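Local atomic coordinates of immune protein (Enterobacter cloacae, PDB entry 6D7Y), a protein that probably acts as the immunity partner of a CdiA toxin tip, protecting its producer from contact-dependent growth inhibition. Residues L17-I31 and N46-G58. Sequence-based numbering, arbitrary orientation.
Sequences LFFLLKEIESKSDRI and NVFSELLIDSFLG
F18 lays its ring against the start of helix 50-58. Its CB rests on I53 CG1, and with CG anti to the backbone N (chi1 170°) the ring reaches the N-cap residue S49: CD1 comes to S49 O, CE1 lies 3.4 Å from E50 N, and CG, CD2, CE2 and CZ all lie under E50 CG. That methylene sits over the ring centre, 3.5 Å from the centroid, a CH-pi contact; K22 CG covers the opposite face. A flat ring suits this slot between the methylenes of two long polar chains, and K22 then bends so that NZ meets E25 OE2 in a salt bridge (3.0 Å).

F48, also flat, offers one apolar face to L21 CB and the other to I31 CD1, while L85 of strand 78-90 adds to its surroundings. E25 OE2 approaches F48 CD2 at 3.3 Å. Deeper, branched aliphatics fill the angle between the helices: L21 CD1 presses tightly on I53 CD1 (3.5 Å), and L17 CD2 touches I53 CG2, L57 and F56. The axes cross at 129°, both helices packing on the antiparallel sheet. A water accepts from I31 N and probably donates to N46 O, whereas buried F48 N has no partner in the model; cohesion probably rests mainly on apolar and CH-pi packing.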
# COMPACT_ATOMS: atom_id res chain seq x y z
N LEU B 17 2.61 2.21 12.17
CA LEU B 17 3.05 2.51 10.79
C LEU B 17 4.41 1.92 10.40
O LEU B 17 4.51 1.21 9.41
CB LEU B 17 3.05 4.03 10.57
CG LEU B 17 3.49 4.55 9.20
CD1 LEU B 17 2.71 3.88 8.08
CD2 LEU B 17 3.32 6.06 9.18
N PHE B 18 5.46 2.23 11.15
CA PHE B 18 6.78 1.66 10.85
C PHE B 18 6.75 0.13 10.70
O PHE B 18 7.30 -0.42 9.77
CB PHE B 18 7.81 2.02 11.93
CG PHE B 18 9.11 1.27 11.81
CD1 PHE B 18 10.09 1.68 10.91
CD2 PHE B 18 9.34 0.13 12.56
CE1 PHE B 18 11.29 0.98 10.78
CE2 PHE B 18 10.53 -0.58 12.44
CZ PHE B 18 11.51 -0.15 11.55
N PHE B 19 6.09 -0.54 11.63
CA PHE B 19 6.02 -2.00 11.62
C PHE B 19 5.18 -2.54 10.45
O PHE B 19 5.48 -3.61 9.90
CB PHE B 19 5.60 -2.49 13.01
CG PHE B 19 6.53 -2.00 14.09
CD1 PHE B 19 7.76 -2.61 14.30
CD2 PHE B 19 6.20 -0.88 14.86
CE1 PHE B 19 8.64 -2.13 15.26
CE2 PHE B 19 7.07 -0.40 15.84
CZ PHE B 19 8.30 -1.03 16.03
N LEU B 20 4.16 -1.78 10.07
CA LEU B 20 3.37 -2.16 8.90
C LEU B 20 4.29 -2.05 7.68
O LEU B 20 4.36 -2.96 6.87
CB LEU B 20 2.17 -1.23 8.71
CG LEU B 20 1.31 -1.44 7.45
CD1 LEU B 20 0.72 -2.83 7.40
CD2 LEU B 20 0.20 -0.41 7.40
N LEU B 21 5.03 -0.95 7.59
CA LEU B 21 5.92 -0.75 6.45
C LEU B 21 6.99 -1.83 6.37
O LEU B 21 7.28 -2.31 5.28
CB LEU B 21 6.51 0.67 6.43
CG LEU B 21 5.48 1.79 6.17
CD1 LEU B 21 6.09 3.15 6.45
CD2 LEU B 21 4.88 1.75 4.77
N LYS B 22 7.55 -2.24 7.52
CA LYS B 22 8.56 -3.32 7.55
C LYS B 22 7.93 -4.64 7.12
O LYS B 22 8.55 -5.43 6.44
CB LYS B 22 9.19 -3.48 8.95
CG LYS B 22 10.04 -2.31 9.43
CD LYS B 22 11.24 -2.02 8.54
CE LYS B 22 12.25 -3.17 8.49
NZ LYS B 22 13.37 -2.84 7.56
N GLU B 23 6.69 -4.85 7.54
CA GLU B 23 5.91 -6.04 7.17
C GLU B 23 5.74 -6.11 5.64
O GLU B 23 6.01 -7.15 5.02
CB GLU B 23 4.55 -5.99 7.90
CG GLU B 23 3.44 -6.87 7.35
CD GLU B 23 3.80 -8.34 7.31
OE1 GLU B 23 4.67 -8.77 8.10
OE2 GLU B 23 3.18 -9.08 6.51
N ILE B 24 5.32 -5.00 5.04
CA ILE B 24 5.17 -4.91 3.59
C ILE B 24 6.55 -5.02 2.92
O ILE B 24 6.70 -5.76 1.95
CB ILE B 24 4.50 -3.59 3.17
CG1 ILE B 24 3.09 -3.48 3.78
CG2 ILE B 24 4.39 -3.51 1.64
CD1 ILE B 24 2.44 -2.14 3.51
N GLU B 25 7.55 -4.30 3.43
CA GLU B 25 8.91 -4.34 2.83
C GLU B 25 9.52 -5.75 2.79
O GLU B 25 10.27 -6.09 1.86
CB GLU B 25 9.89 -3.42 3.59
CG GLU B 25 11.32 -3.39 2.98
CD GLU B 25 12.34 -2.61 3.79
OE1 GLU B 25 13.48 -2.46 3.30
OE2 GLU B 25 12.03 -2.18 4.92
N SER B 26 9.22 -6.56 3.80
CA SER B 26 9.77 -7.93 3.87
C SER B 26 9.25 -8.90 2.81
O SER B 26 9.85 -9.96 2.58
CB SER B 26 9.52 -8.53 5.26
OG SER B 26 8.14 -8.60 5.52
N LYS B 27 8.13 -8.56 2.17
CA LYS B 27 7.56 -9.43 1.13
C LYS B 27 8.12 -9.07 -0.26
O LYS B 27 7.77 -9.72 -1.26
CB LYS B 27 6.03 -9.38 1.19
CG LYS B 27 5.51 -9.68 2.61
CD LYS B 27 3.99 -9.72 2.73
CE LYS B 27 3.38 -11.04 2.29
NZ LYS B 27 3.67 -11.39 0.88
N SER B 28 8.99 -8.06 -0.33
CA SER B 28 9.63 -7.67 -1.59
C SER B 28 11.11 -8.02 -1.66
O SER B 28 11.76 -8.21 -0.63
CB SER B 28 9.51 -6.19 -1.79
OG SER B 28 10.27 -5.46 -0.84
N ASP B 29 11.63 -8.04 -2.88
CA ASP B 29 13.05 -8.32 -3.10
C ASP B 29 13.89 -7.09 -2.79
O ASP B 29 14.94 -7.21 -2.18
CB ASP B 29 13.30 -8.79 -4.53
CG ASP B 29 12.72 -10.17 -4.81
OD1 ASP B 29 12.28 -10.84 -3.87
OD2 ASP B 29 12.74 -10.58 -5.99
N ARG B 30 13.43 -5.92 -3.22
CA ARG B 30 14.15 -4.68 -2.96
C ARG B 30 13.29 -3.45 -3.13
O ARG B 30 12.23 -3.52 -3.74
CB ARG B 30 15.41 -4.60 -3.85
CG ARG B 30 15.19 -4.93 -5.31
CD ARG B 30 16.50 -4.86 -6.09
NE ARG B 30 16.97 -3.47 -6.18
CZ ARG B 30 16.67 -2.61 -7.16
NH1 ARG B 30 17.14 -1.37 -7.11
NH2 ARG B 30 15.89 -2.97 -8.18
N ILE B 31 13.75 -2.34 -2.56
CA ILE B 31 13.06 -1.06 -2.67
C ILE B 31 14.02 0.00 -3.10
O ILE B 31 15.21 -0.03 -2.74
CB ILE B 31 12.32 -0.62 -1.39
CG1 ILE B 31 13.27 -0.25 -0.25
CG2 ILE B 31 11.33 -1.68 -0.96
CD1 ILE B 31 12.54 0.25 0.97
N ASN B 46 17.22 4.02 1.34
CA ASN B 46 17.14 2.70 0.72
C ASN B 46 16.38 1.70 1.61
O ASN B 46 15.99 0.62 1.15
CB ASN B 46 18.57 2.21 0.43
CG ASN B 46 18.61 1.00 -0.48
OD1 ASN B 46 17.58 0.50 -0.93
ND2 ASN B 46 19.82 0.52 -0.77
N VAL B 47 16.17 2.04 2.88
CA VAL B 47 15.44 1.17 3.83
C VAL B 47 14.69 2.00 4.86
O VAL B 47 15.07 3.13 5.17
CB VAL B 47 16.38 0.19 4.59
CG1 VAL B 47 16.80 -0.97 3.69
CG2 VAL B 47 17.58 0.91 5.18
N PHE B 48 13.62 1.43 5.39
CA PHE B 48 12.83 2.12 6.39
C PHE B 48 13.48 2.05 7.77
O PHE B 48 13.92 0.99 8.20
CB PHE B 48 11.42 1.54 6.49
CG PHE B 48 10.62 1.66 5.22
CD1 PHE B 48 10.30 2.90 4.71
CD2 PHE B 48 10.13 0.53 4.58
CE1 PHE B 48 9.55 3.02 3.55
CE2 PHE B 48 9.36 0.64 3.43
CZ PHE B 48 9.07 1.89 2.91
N SER B 49 13.53 3.19 8.45
CA SER B 49 14.06 3.30 9.79
C SER B 49 12.95 3.91 10.62
O SER B 49 12.03 4.53 10.07
CB SER B 49 15.31 4.18 9.81
OG SER B 49 15.03 5.46 9.27
N GLU B 50 13.01 3.71 11.93
CA GLU B 50 11.98 4.23 12.83
C GLU B 50 11.98 5.76 12.89
O GLU B 50 10.93 6.36 13.09
CB GLU B 50 12.12 3.63 14.24
CG GLU B 50 12.05 2.11 14.25
CD GLU B 50 12.10 1.49 15.64
OE1 GLU B 50 11.72 2.18 16.62
OE2 GLU B 50 12.50 0.31 15.76
N LEU B 51 13.15 6.37 12.72
CA LEU B 51 13.27 7.84 12.75
C LEU B 51 12.70 8.47 11.47
O LEU B 51 12.22 9.60 11.51
CB LEU B 51 14.71 8.29 13.01
CG LEU B 51 15.31 7.87 14.36
CD1 LEU B 51 16.76 8.32 14.46
CD2 LEU B 51 14.49 8.39 15.53
N LEU B 52 12.78 7.75 10.36
CA LEU B 52 12.20 8.21 9.09
C LEU B 52 10.70 8.42 9.29
O LEU B 52 10.15 9.47 8.95
CB LEU B 52 12.43 7.17 7.99
CG LEU B 52 11.59 7.21 6.69
CD1 LEU B 52 11.60 8.56 5.99
CD2 LEU B 52 12.07 6.12 5.75
N ILE B 53 10.05 7.41 9.86
CA ILE B 53 8.62 7.44 10.11
C ILE B 53 8.25 8.48 11.15
O ILE B 53 7.23 9.17 11.02
CB ILE B 53 8.13 6.04 10.54
CG1 ILE B 53 8.58 4.96 9.53
CG2 ILE B 53 6.62 6.03 10.75
CD1 ILE B 53 8.28 5.26 8.08
N ASP B 54 9.08 8.61 12.19
CA ASP B 54 8.85 9.58 13.25
C ASP B 54 8.85 11.00 12.67
O ASP B 54 7.98 11.81 12.99
CB ASP B 54 9.91 9.44 14.35
CG ASP B 54 9.59 10.26 15.59
OD1 ASP B 54 8.41 10.66 15.75
OD2 ASP B 54 10.51 10.49 16.43
N SER B 55 9.82 11.28 11.80
CA SER B 55 9.93 12.59 11.15
C SER B 55 8.73 12.82 10.25
O SER B 55 8.20 13.92 10.21
CB SER B 55 11.20 12.69 10.31
OG SER B 55 12.33 12.59 11.14
N PHE B 56 8.34 11.79 9.53
CA PHE B 56 7.17 11.86 8.65
C PHE B 56 5.92 12.24 9.46
O PHE B 56 5.19 13.16 9.08
CB PHE B 56 6.98 10.51 7.92
CG PHE B 56 5.69 10.39 7.16
CD1 PHE B 56 5.55 10.96 5.90
CD2 PHE B 56 4.63 9.68 7.69
CE1 PHE B 56 4.36 10.84 5.18
CE2 PHE B 56 3.44 9.56 6.99
CZ PHE B 56 3.30 10.14 5.73
N LEU B 57 5.73 11.57 10.59
CA LEU B 57 4.57 11.82 11.45
C LEU B 57 4.61 13.15 12.18
O LEU B 57 3.57 13.72 12.48
CB LEU B 57 4.40 10.69 12.46
CG LEU B 57 4.10 9.33 11.83
CD1 LEU B 57 4.16 8.24 12.88
CD2 LEU B 57 2.75 9.34 11.09
N GLY B 58 5.81 13.64 12.48
CA GLY B 58 5.95 14.92 13.17
C GLY B 58 5.91 16.13 12.26
O GLY B 58 5.91 17.26 12.74
O HOH W 1 16.17 -2.22 -0.33